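Local coordinates for protein beta-galactosidase (Bacillus circulans subsp. alkalophilus, PDB 3TTY) that hydrolyses terminal beta-galactosidic bonds with a zinc-bearing TIM-barrel domain in an assembly of three chains, at residues A[154-160]-A[221-225]; A[226-230]-A[259-265]; A[516-520]-A[544-548]; A[456-462]-A[482-488]. One frame throughout, in Å; residues are numbered along the deposited sequence.

Contact 1: residues A[154-160]-A[221-225]; sequences YCYCDNC and YRRFQ. With ZN (zinc ion), chain G.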
# COMPACT_ATOMS: atom_id res chain seq x y z
N TYR A 154 -20.40 3.16 -4.01
CA TYR A 154 -20.70 4.09 -5.09
C TYR A 154 -20.53 3.41 -6.44
O TYR A 154 -19.80 2.43 -6.55
CB TYR A 154 -19.78 5.30 -5.04
CG TYR A 154 -19.99 6.16 -3.84
CD1 TYR A 154 -21.24 6.26 -3.25
CD2 TYR A 154 -18.94 6.85 -3.27
CE1 TYR A 154 -21.44 7.05 -2.14
CE2 TYR A 154 -19.13 7.64 -2.15
CZ TYR A 154 -20.38 7.73 -1.59
OH TYR A 154 -20.58 8.52 -0.47
N CYS A 155 -21.23 3.94 -7.44
CA CYS A 155 -21.12 3.46 -8.81
C CYS A 155 -20.72 4.64 -9.70
O CYS A 155 -21.11 5.78 -9.44
CB CYS A 155 -22.44 2.88 -9.27
SG CYS A 155 -22.41 2.25 -10.98
N TYR A 156 -19.95 4.35 -10.74
CA TYR A 156 -19.44 5.36 -11.65
C TYR A 156 -19.72 5.00 -13.09
O TYR A 156 -19.00 5.44 -13.99
CB TYR A 156 -17.93 5.55 -11.44
CG TYR A 156 -17.58 5.90 -10.00
CD1 TYR A 156 -17.55 7.23 -9.58
CD2 TYR A 156 -17.30 4.90 -9.07
CE1 TYR A 156 -17.22 7.56 -8.28
CE2 TYR A 156 -16.97 5.22 -7.76
CZ TYR A 156 -16.94 6.55 -7.37
OH TYR A 156 -16.63 6.88 -6.09
N CYS A 157 -20.77 4.21 -13.33
CA CYS A 157 -21.10 3.75 -14.68
C CYS A 157 -21.71 4.88 -15.54
O CYS A 157 -21.97 5.98 -15.07
CB CYS A 157 -22.04 2.54 -14.65
SG CYS A 157 -23.82 2.94 -14.36
N ASP A 158 -21.94 4.59 -16.81
CA ASP A 158 -22.57 5.54 -17.71
C ASP A 158 -23.94 6.06 -17.26
O ASP A 158 -24.24 7.25 -17.41
CB ASP A 158 -22.71 4.93 -19.09
CG ASP A 158 -21.92 5.68 -20.09
OD1 ASP A 158 -20.69 5.42 -20.17
OD2 ASP A 158 -22.52 6.56 -20.77
N ASN A 159 -24.78 5.17 -16.74
CA ASN A 159 -26.10 5.57 -16.28
C ASN A 159 -26.05 6.50 -15.08
O ASN A 159 -26.81 7.47 -15.00
CB ASN A 159 -26.97 4.33 -16.03
CG ASN A 159 -27.35 3.64 -17.33
OD1 ASN A 159 -27.41 4.27 -18.38
ND2 ASN A 159 -27.59 2.34 -17.27
N CYS A 160 -25.14 6.22 -14.14
CA CYS A 160 -24.97 7.11 -13.01
C CYS A 160 -24.44 8.44 -13.50
O CYS A 160 -24.86 9.48 -13.04
CB CYS A 160 -24.04 6.50 -11.96
SG CYS A 160 -24.85 5.24 -10.94
N TYR A 221 -21.27 14.48 -5.94
CA TYR A 221 -21.45 13.13 -6.43
C TYR A 221 -21.83 12.18 -5.28
O TYR A 221 -22.68 11.29 -5.44
CB TYR A 221 -20.21 12.64 -7.18
CG TYR A 221 -20.51 11.46 -8.07
CD1 TYR A 221 -21.14 11.63 -9.31
CD2 TYR A 221 -20.19 10.16 -7.67
CE1 TYR A 221 -21.43 10.54 -10.12
CE2 TYR A 221 -20.46 9.08 -8.47
CZ TYR A 221 -21.09 9.27 -9.69
OH TYR A 221 -21.37 8.19 -10.48
N ARG A 222 -21.22 12.39 -4.12
CA ARG A 222 -21.57 11.62 -2.94
C ARG A 222 -23.02 11.90 -2.51
O ARG A 222 -23.76 10.97 -2.17
CB ARG A 222 -20.56 11.87 -1.81
CG ARG A 222 -19.23 11.16 -2.05
CD ARG A 222 -18.05 11.85 -1.38
NE ARG A 222 -16.80 11.10 -1.59
CZ ARG A 222 -16.09 11.10 -2.72
NH1 ARG A 222 -16.49 11.83 -3.76
NH2 ARG A 222 -14.98 10.38 -2.82
N ARG A 223 -23.46 13.16 -2.57
CA ARG A 223 -24.88 13.44 -2.32
C ARG A 223 -25.74 12.63 -3.29
O ARG A 223 -26.71 11.99 -2.90
CB ARG A 223 -25.19 14.93 -2.49
CG ARG A 223 -24.47 15.85 -1.55
CD ARG A 223 -24.76 17.31 -1.86
NE ARG A 223 -24.54 18.16 -0.68
CZ ARG A 223 -23.85 19.29 -0.67
NH1 ARG A 223 -23.29 19.76 -1.78
NH2 ARG A 223 -23.71 19.96 0.47
N PHE A 224 -25.35 12.67 -4.56
CA PHE A 224 -26.10 12.05 -5.65
C PHE A 224 -26.21 10.53 -5.50
O PHE A 224 -27.31 9.95 -5.59
CB PHE A 224 -25.43 12.43 -6.98
CG PHE A 224 -25.85 11.58 -8.14
CD1 PHE A 224 -27.16 11.57 -8.59
CD2 PHE A 224 -24.92 10.79 -8.80
CE1 PHE A 224 -27.55 10.78 -9.66
CE2 PHE A 224 -25.30 9.99 -9.87
CZ PHE A 224 -26.62 9.98 -10.30
N GLN A 225 -25.07 9.89 -5.27
CA GLN A 225 -25.04 8.45 -5.03
C GLN A 225 -25.91 8.06 -3.83
O GLN A 225 -26.69 7.12 -3.89
CB GLN A 225 -23.59 7.99 -4.82
CG GLN A 225 -22.80 7.88 -6.13
CD GLN A 225 -23.36 6.81 -7.04
OE1 GLN A 225 -23.27 5.62 -6.74
NE2 GLN A 225 -23.97 7.22 -8.15
ZN ZN G . -24.37 3.21 -11.92

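Contact 2: residues A[226-230]-A[259-265]; sequences SDSLL and ELDYFKW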
# COMPACT_ATOMS: atom_id res chain seq x y z
N SER A 226 -25.78 8.81 -2.75
CA SER A 226 -26.61 8.59 -1.59
C SER A 226 -28.09 8.76 -1.96
O SER A 226 -28.89 7.87 -1.69
CB SER A 226 -26.19 9.53 -0.46
OG SER A 226 -26.92 9.26 0.72
N ASP A 227 -28.44 9.86 -2.62
CA ASP A 227 -29.82 10.07 -3.08
C ASP A 227 -30.33 8.92 -3.96
O ASP A 227 -31.48 8.52 -3.83
CB ASP A 227 -29.99 11.40 -3.85
CG ASP A 227 -29.89 12.62 -2.96
OD1 ASP A 227 -29.60 12.47 -1.75
OD2 ASP A 227 -30.09 13.75 -3.47
N SER A 228 -29.48 8.43 -4.87
CA SER A 228 -29.87 7.39 -5.83
C SER A 228 -30.21 6.07 -5.13
O SER A 228 -31.19 5.41 -5.47
CB SER A 228 -28.75 7.12 -6.85
OG SER A 228 -28.44 8.27 -7.62
N LEU A 229 -29.37 5.67 -4.19
CA LEU A 229 -29.64 4.49 -3.39
C LEU A 229 -30.90 4.70 -2.53
O LEU A 229 -31.70 3.79 -2.36
CB LEU A 229 -28.43 4.12 -2.54
CG LEU A 229 -27.21 3.67 -3.36
CD1 LEU A 229 -25.92 3.83 -2.59
CD2 LEU A 229 -27.39 2.24 -3.82
N LEU A 230 -31.08 5.91 -1.99
CA LEU A 230 -32.27 6.21 -1.22
C LEU A 230 -33.52 6.05 -2.08
O LEU A 230 -34.54 5.52 -1.62
CB LEU A 230 -32.21 7.62 -0.62
CG LEU A 230 -33.38 8.00 0.31
CD1 LEU A 230 -33.61 6.97 1.41
CD2 LEU A 230 -33.16 9.39 0.93
N GLU A 259 -20.38 6.66 3.75
CA GLU A 259 -20.79 6.91 2.37
C GLU A 259 -22.24 7.37 2.13
O GLU A 259 -22.58 7.81 1.03
CB GLU A 259 -20.47 5.69 1.49
CG GLU A 259 -18.97 5.43 1.37
CD GLU A 259 -18.65 4.30 0.43
OE1 GLU A 259 -19.43 3.32 0.40
OE2 GLU A 259 -17.63 4.40 -0.28
N LEU A 260 -23.09 7.27 3.13
CA LEU A 260 -24.49 7.64 2.99
C LEU A 260 -24.91 8.66 4.04
O LEU A 260 -24.50 8.57 5.20
CB LEU A 260 -25.36 6.39 3.09
CG LEU A 260 -25.80 5.68 1.81
CD1 LEU A 260 -24.99 6.06 0.58
CD2 LEU A 260 -25.85 4.16 2.00
N ASP A 261 -25.75 9.62 3.65
CA ASP A 261 -26.27 10.61 4.59
C ASP A 261 -27.48 10.05 5.32
O ASP A 261 -28.61 10.23 4.88
CB ASP A 261 -26.65 11.89 3.84
CG ASP A 261 -27.10 13.00 4.76
OD1 ASP A 261 -27.26 12.76 5.98
OD2 ASP A 261 -27.28 14.13 4.25
N TYR A 262 -27.25 9.36 6.43
CA TYR A 262 -28.33 8.63 7.09
C TYR A 262 -29.44 9.52 7.64
O TYR A 262 -30.59 9.08 7.72
CB TYR A 262 -27.77 7.72 8.19
CG TYR A 262 -27.21 6.41 7.67
CD1 TYR A 262 -27.72 5.82 6.52
CD2 TYR A 262 -26.16 5.77 8.32
CE1 TYR A 262 -27.21 4.62 6.04
CE2 TYR A 262 -25.66 4.57 7.85
CZ TYR A 262 -26.19 4.00 6.71
OH TYR A 262 -25.69 2.80 6.24
N PHE A 263 -29.12 10.76 7.99
CA PHE A 263 -30.13 11.70 8.45
C PHE A 263 -31.21 11.87 7.41
O PHE A 263 -32.40 11.86 7.72
CB PHE A 263 -29.53 13.05 8.86
CG PHE A 263 -28.94 13.04 10.24
CD1 PHE A 263 -29.75 12.84 11.34
CD2 PHE A 263 -27.58 13.16 10.43
CE1 PHE A 263 -29.22 12.81 12.60
CE2 PHE A 263 -27.04 13.12 11.70
CZ PHE A 263 -27.86 12.94 12.78
N LYS A 264 -30.78 11.99 6.16
CA LYS A 264 -31.70 12.09 5.04
C LYS A 264 -32.38 10.74 4.78
O LYS A 264 -33.57 10.69 4.43
CB LYS A 264 -30.92 12.59 3.82
CG LYS A 264 -31.71 12.60 2.53
CD LYS A 264 -31.00 13.47 1.50
CE LYS A 264 -31.70 13.42 0.14
NZ LYS A 264 -31.10 14.42 -0.80
N TRP A 265 -31.66 9.64 4.97
CA TRP A 265 -32.27 8.32 4.83
C TRP A 265 -33.41 8.10 5.84
O TRP A 265 -34.47 7.60 5.48
CB TRP A 265 -31.22 7.21 4.94
CG TRP A 265 -30.49 6.93 3.65
CD1 TRP A 265 -29.60 7.75 3.02
CD2 TRP A 265 -30.59 5.74 2.84
NE1 TRP A 265 -29.15 7.16 1.85
CE2 TRP A 265 -29.74 5.93 1.72
CE3 TRP A 265 -31.31 4.55 2.95
CZ2 TRP A 265 -29.59 4.96 0.73
CZ3 TRP A 265 -31.17 3.58 1.95
CH2 TRP A 265 -30.32 3.80 0.85

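Contact 3: residues A[516-520]-A[544-548]; sequences EIDAL and GILCD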
# COMPACT_ATOMS: atom_id res chain seq x y z
N GLU A 516 -5.45 32.51 11.25
CA GLU A 516 -4.81 31.45 10.47
C GLU A 516 -4.75 30.16 11.28
O GLU A 516 -4.89 30.19 12.50
CB GLU A 516 -3.40 31.85 10.01
CG GLU A 516 -2.41 32.12 11.14
CD GLU A 516 -1.07 32.59 10.64
OE1 GLU A 516 -0.15 32.75 11.45
OE2 GLU A 516 -0.93 32.80 9.41
N ILE A 517 -4.56 29.04 10.60
CA ILE A 517 -4.53 27.77 11.31
C ILE A 517 -3.21 27.04 11.05
O ILE A 517 -2.71 27.00 9.92
CB ILE A 517 -5.76 26.89 10.96
CG1 ILE A 517 -5.99 25.84 12.06
CG2 ILE A 517 -5.62 26.27 9.57
CD1 ILE A 517 -7.30 25.07 11.92
N ASP A 518 -2.64 26.47 12.12
CA ASP A 518 -1.36 25.79 12.05
C ASP A 518 -1.48 24.27 12.23
O ASP A 518 -2.03 23.79 13.22
CB ASP A 518 -0.43 26.35 13.12
CG ASP A 518 0.97 25.78 13.03
OD1 ASP A 518 1.44 25.56 11.89
OD2 ASP A 518 1.57 25.53 14.10
N ALA A 519 -0.98 23.51 11.25
CA ALA A 519 -0.98 22.06 11.33
C ALA A 519 0.30 21.55 12.01
O ALA A 519 1.41 21.86 11.57
CB ALA A 519 -1.12 21.45 9.95
N LEU A 520 0.15 20.78 13.09
CA LEU A 520 1.31 20.21 13.76
C LEU A 520 1.78 18.92 13.09
O LEU A 520 0.97 18.06 12.72
CB LEU A 520 1.01 19.95 15.25
CG LEU A 520 0.54 21.18 16.04
CD1 LEU A 520 0.49 20.87 17.53
CD2 LEU A 520 1.44 22.39 15.76
N GLY A 544 -3.15 19.37 20.44
CA GLY A 544 -2.45 18.94 19.25
C GLY A 544 -3.23 18.96 17.95
O GLY A 544 -4.34 19.47 17.86
N ILE A 545 -2.60 18.38 16.92
CA ILE A 545 -3.20 18.23 15.60
C ILE A 545 -3.29 19.56 14.87
O ILE A 545 -2.52 19.81 13.95
CB ILE A 545 -4.54 17.51 15.66
CG1 ILE A 545 -4.41 16.23 16.49
CG2 ILE A 545 -5.01 17.17 14.25
CD1 ILE A 545 -5.63 15.31 16.42
N LEU A 546 -4.23 20.42 15.26
CA LEU A 546 -4.31 21.75 14.66
C LEU A 546 -4.40 22.84 15.72
O LEU A 546 -5.01 22.64 16.76
CB LEU A 546 -5.50 21.85 13.70
CG LEU A 546 -5.36 21.12 12.35
CD1 LEU A 546 -6.70 20.57 11.88
CD2 LEU A 546 -4.73 22.02 11.30
N CYS A 547 -3.79 23.98 15.45
CA CYS A 547 -3.87 25.12 16.35
C CYS A 547 -4.39 26.33 15.60
O CYS A 547 -3.72 26.85 14.70
CB CYS A 547 -2.50 25.44 16.96
SG CYS A 547 -1.84 24.18 18.10
N ASP A 548 -5.59 26.78 15.96
CA ASP A 548 -6.13 28.02 15.42
C ASP A 548 -5.46 29.21 16.10
O ASP A 548 -5.38 29.26 17.33
CB ASP A 548 -7.63 28.08 15.66
CG ASP A 548 -8.42 28.22 14.38
OD1 ASP A 548 -7.79 28.47 13.32
OD2 ASP A 548 -9.66 28.08 14.42
O HOH W 1 -1.71 18.10 11.94

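Contact 4: residues A[456-462]-A[482-488]; sequences VIAPVMY and FVTTFFS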
# COMPACT_ATOMS: atom_id res chain seq x y z
N VAL A 456 -24.96 22.55 23.66
CA VAL A 456 -24.85 22.00 22.31
C VAL A 456 -23.41 22.08 21.84
O VAL A 456 -22.82 23.16 21.78
CB VAL A 456 -25.79 22.72 21.30
CG1 VAL A 456 -25.52 22.26 19.87
CG2 VAL A 456 -27.25 22.49 21.67
N ILE A 457 -22.83 20.93 21.51
CA ILE A 457 -21.43 20.87 21.12
C ILE A 457 -21.27 20.45 19.65
O ILE A 457 -21.83 19.44 19.22
CB ILE A 457 -20.63 19.93 22.05
CG1 ILE A 457 -20.93 20.27 23.52
CG2 ILE A 457 -19.14 20.02 21.79
CD1 ILE A 457 -20.25 19.35 24.51
N ALA A 458 -20.52 21.24 18.90
CA ALA A 458 -20.32 20.99 17.47
C ALA A 458 -18.84 20.97 17.13
O ALA A 458 -18.26 21.98 16.73
CB ALA A 458 -21.04 22.06 16.64
N PRO A 459 -18.21 19.80 17.30
CA PRO A 459 -16.79 19.64 16.98
C PRO A 459 -16.55 19.80 15.47
O PRO A 459 -17.20 19.14 14.68
CB PRO A 459 -16.49 18.20 17.41
CG PRO A 459 -17.57 17.87 18.41
CD PRO A 459 -18.78 18.58 17.89
N VAL A 460 -15.65 20.70 15.11
CA VAL A 460 -15.24 20.92 13.72
C VAL A 460 -16.43 21.06 12.78
O VAL A 460 -16.59 20.28 11.84
CB VAL A 460 -14.34 19.77 13.23
CG1 VAL A 460 -13.55 20.21 12.02
CG2 VAL A 460 -13.40 19.33 14.33
N MET A 461 -17.27 22.06 13.05
CA MET A 461 -18.39 22.38 12.17
C MET A 461 -17.83 23.22 11.04
O MET A 461 -18.09 24.42 10.92
CB MET A 461 -19.49 23.13 12.94
CG MET A 461 -20.85 23.17 12.23
SD MET A 461 -21.42 21.56 11.63
CE MET A 461 -21.55 20.66 13.19
N TYR A 462 -17.01 22.55 10.23
CA TYR A 462 -16.36 23.10 9.06
C TYR A 462 -17.37 23.66 8.06
O TYR A 462 -17.26 24.81 7.64
CB TYR A 462 -15.51 22.00 8.43
CG TYR A 462 -14.95 22.28 7.05
CD1 TYR A 462 -13.84 23.11 6.88
CD2 TYR A 462 -15.50 21.67 5.93
CE1 TYR A 462 -13.32 23.34 5.61
CE2 TYR A 462 -14.98 21.89 4.67
CZ TYR A 462 -13.89 22.72 4.51
OH TYR A 462 -13.39 22.92 3.24
N PHE A 482 -23.19 26.95 23.61
CA PHE A 482 -22.79 26.34 22.35
C PHE A 482 -21.29 26.21 22.36
O PHE A 482 -20.59 27.12 22.80
CB PHE A 482 -23.26 27.20 21.18
CG PHE A 482 -22.89 26.65 19.83
CD1 PHE A 482 -23.57 25.58 19.29
CD2 PHE A 482 -21.86 27.23 19.09
CE1 PHE A 482 -23.22 25.08 18.04
CE2 PHE A 482 -21.52 26.74 17.85
CZ PHE A 482 -22.19 25.66 17.32
N VAL A 483 -20.79 25.07 21.88
CA VAL A 483 -19.35 24.86 21.81
C VAL A 483 -18.92 24.52 20.38
O VAL A 483 -19.51 23.66 19.74
CB VAL A 483 -18.90 23.71 22.74
CG1 VAL A 483 -17.38 23.52 22.66
CG2 VAL A 483 -19.36 23.98 24.16
N THR A 484 -17.89 25.19 19.87
CA THR A 484 -17.33 24.77 18.59
C THR A 484 -15.81 24.91 18.60
O THR A 484 -15.23 25.28 19.62
CB THR A 484 -18.05 25.41 17.36
OG1 THR A 484 -17.63 24.75 16.16
CG2 THR A 484 -17.77 26.89 17.25
N THR A 485 -15.15 24.58 17.49
CA THR A 485 -13.71 24.39 17.55
C THR A 485 -12.97 25.04 16.40
O THR A 485 -13.58 25.62 15.50
CB THR A 485 -13.33 22.89 17.51
OG1 THR A 485 -13.67 22.35 16.22
CG2 THR A 485 -14.05 22.10 18.60
N PHE A 486 -11.65 24.91 16.42
CA PHE A 486 -10.82 25.25 15.28
C PHE A 486 -11.43 24.64 14.02
O PHE A 486 -12.04 23.57 14.06
CB PHE A 486 -9.42 24.69 15.48
CG PHE A 486 -9.40 23.19 15.61
CD1 PHE A 486 -9.50 22.59 16.86
CD2 PHE A 486 -9.30 22.38 14.49
CE1 PHE A 486 -9.50 21.21 16.98
CE2 PHE A 486 -9.29 21.00 14.61
CZ PHE A 486 -9.39 20.41 15.86
N PHE A 487 -11.24 25.33 12.90
CA PHE A 487 -11.66 24.87 11.57
C PHE A 487 -13.18 24.70 11.44
O PHE A 487 -13.65 23.82 10.72
CB PHE A 487 -10.92 23.60 11.15
CG PHE A 487 -10.61 23.55 9.68
CD1 PHE A 487 -10.02 24.64 9.04
CD2 PHE A 487 -10.92 22.42 8.93
CE1 PHE A 487 -9.74 24.61 7.68
CE2 PHE A 487 -10.64 22.38 7.57
CZ PHE A 487 -10.05 23.48 6.94
N SER A 488 -13.93 25.56 12.11
CA SER A 488 -15.39 25.54 12.00
C SER A 488 -15.86 26.83 11.34
O SER A 488 -15.19 27.86 11.42
CB SER A 488 -16.03 25.40 13.38
OG SER A 488 -15.56 24.24 14.03

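Contact 1: residues A[154-160]-A[221-225]
The ring of Tyr-154 lies against the aliphatic parts of two side chains of helix 215-243: its CD1 comes 3.3 Å from Gln-225 CB, while OH at the other end reaches within 3.4 Å of Arg-222 CG. The arginine crosses the ring at about a right angle and sends its guanidinium on to Glu-206, and the phenol OH bonds to Glu-259 O. Tyrosine suits this place because it offers a flat apolar surface and a polar end. Gln-225 does different work. Its chain bends at CG (chi2 -65°), folding the amide back toward the zinc loop. There Gln-225 OE1 accepts from Cys-155 N at 2.7 Å, the donor standing above the carbonyl plane, and Gln-225 NE2 gives a long, fairly straight bond of 3.5 Å to Cys-160 SG, which lies close to the amide plane. One glutamine thus grips two metal ligands, and its N-H would probably draw some charge from the thiolate. The carbonyl of Cys-155 is held as well: Tyr-221 OH donates to Cys-155 O at 2.6 Å, in the carbonyl plane and on a lone pair. The Tyr-221 ring also runs nearly parallel to that of Tyr-156, but slid so far that they barely overlap. Cys-155, Cys-157 and Cys-160 bind the zinc ion through SG, Cys-115 completing a four-cysteine site, and Cys-157 SG also accepts Cys-160 N as the N-cap of helix 158-172. The zinc loop is therefore pinned to helix 215-243, with Phe-164 of helix 158-172 packed edge-to-face on Tyr-221 and Trp-409 of helix 405-413 against Tyr-154 and Arg-222.

Contact 2: residues A[226-230]-A[259-265]
Helix 215-243, which precedes barrel strand 249-253, meets the short helix 262-266 that follows the same strand, and Ser-226 sits at the join. Its OG, turned trans to the backbone nitrogen (chi1 -176°), faces the incoming loop and accepts two N-H groups. Asp-261 N comes in nearly straight, 3.2 Å from Ser-226 OG. Trp-265 NE1 reaches Ser-226 OG at 3.3 Å, the oxygen almost in the indole plane. A serine fits here because a small hydroxyl can serve a backbone and a side-chain donor in a tight space. The indole itself is sandwiched: Leu-230 CD1 stands 3.5 Å above one face of Trp-265, and Leu-260 CD2 covers the opposite face, both toward the rim. Leu-230 CA adds a CH-pi contact, 3.9 Å from the centroid of the six-membered ring of Trp-265, and Leu-229 CB meets the ring edge in plane, 3.6 Å from Trp-265 CZ2. In this TIM barrel the two helices are thus linked on the outside of the sheet, and Trp-265 also touches Thr-251 of strand 249-253. Replacing Trp-265 by an alanine would probably open a gap between Leu-230 and Leu-260 and deprive Ser-226 OG of one of its two donors. Toward solvent, the extended chain of Lys-264 passes Leu-230 CD2 with its CG and carries NZ to Asp-227. Lys-264 NZ meets Asp-227 OD1 from above the carboxylate plane, a salt bridge of 2.6 Å, and Asp-227 OD2 has a second partner in Trp-167 NE1.

Contact 3: residues A[516-520]-A[544-548]
Leu-546 CD2 is the apolar hub, lying 4.0 Å from Ile-517 CD1 and 3.9 Å from Ala-519 CB on one face of a two-stranded sheet. Ile-517 sets CG1 trans to its backbone nitrogen (chi1 -159°), which swings CD1 across toward Leu-546; a beta-branched residue suits such an extended backbone, and the small Ala-519 lets the leucine methyl lie close. On the face of Cys-547, Cys-547 SG is met at 4.1 Å by Leu-520 CD1, from just beyond the strand end. Between the faces, Asp-518 and Cys-547 form an antiparallel hydrogen-bonded pair, each N to the other's O at 2.8 Å, and Leu-520 N continues the pattern to Ile-545 O, which shares a water with Leu-520 O. Farther out, Asp-548 OD1 rests 3.4 Å from Ile-517 CG1, while OD2 bonds to Tyr-584 OH. A glycine in place of Ile-517 would probably strip Leu-546 CD2 of a neighbour and leave Asp-548 OD1 without its hydrocarbon cover. At the polar margin Asp-518 bonds to Tyr-566 and forms a salt bridge with Arg-323 of the second subunit, and Glu-516 pairs with Arg-371 of that subunit. It is an antiparallel strand pair at a subunit interface, in keeping with its place in the trimerisation domain.

Contact 4: residues A[456-462]-A[482-488]
Thr-484 holds OG1 trans to its backbone nitrogen (chi1 -168°), which aims the hydroxyl at Ala-458 O, whereas Thr-485 places OG1 between its nitrogen and carbonyl carbon (chi1 67°), facing Val-460 N. These bonds prolong the pairing of strands 455-458 and 481-485, the parallel strands of a beta-alpha-beta unit whose connecting helix is 468-477. Within the strands Val-483 is the shared residue: its N bonds to Val-456 O and its O receives Ala-458 N, both at 2.8 Å. Ile-457 CG2 lies beside Val-483 CB at 3.8 Å on one face, beta-branched side chains suiting the extended backbone, while Phe-482 on the other packs CZ against the compact Ala-458 CB. Where the backbone pairing gives out, threonine and serine hydroxyls supply the bonds. Thr-484 OG1 donates to Ala-458 O at 2.9 Å, and Thr-485 OG1 accepts Val-460 N at 2.8 Å while donating to Phe-486 O. Ser-488 OG donates a hydrogen bond to Thr-485 O and receives a weak one from Met-461 N. The outer end is aromatic and reaches the second subunit, where Tyr-357 bonds to Tyr-462 OH and sets its ring edge-to-face with Phe-487. Tyr-462 and Phe-487 run side by side with planes 29° apart, slid so that overlap is slight, and Tyr-462 CD1 stands over a face of Phe-487, 3.4 Å from Phe-487 CE2.

Along the chain the four contacts close four loops in series, none nesting or crossing. Contact 1 draws the zinc loop back onto helix 215-243, some 60 residues later; contact 2 leaves the next turns of that helix and closes over barrel strand 249-253. The two touch where Tyr-154 OH meets Glu-259 O. In the trimerisation domain, contact 4 closes a beta-alpha-beta unit before contact 3 pairs strands 512-519 and 546-552. These also touch, Leu-546 and Asp-548 packing on Phe-486. Nearest atoms of contacts 2 and 4 are about 9 Å apart, and helix 405-413, within the trimerisation range, touches contacts 1 and 2 of the barrel as well as contact 4.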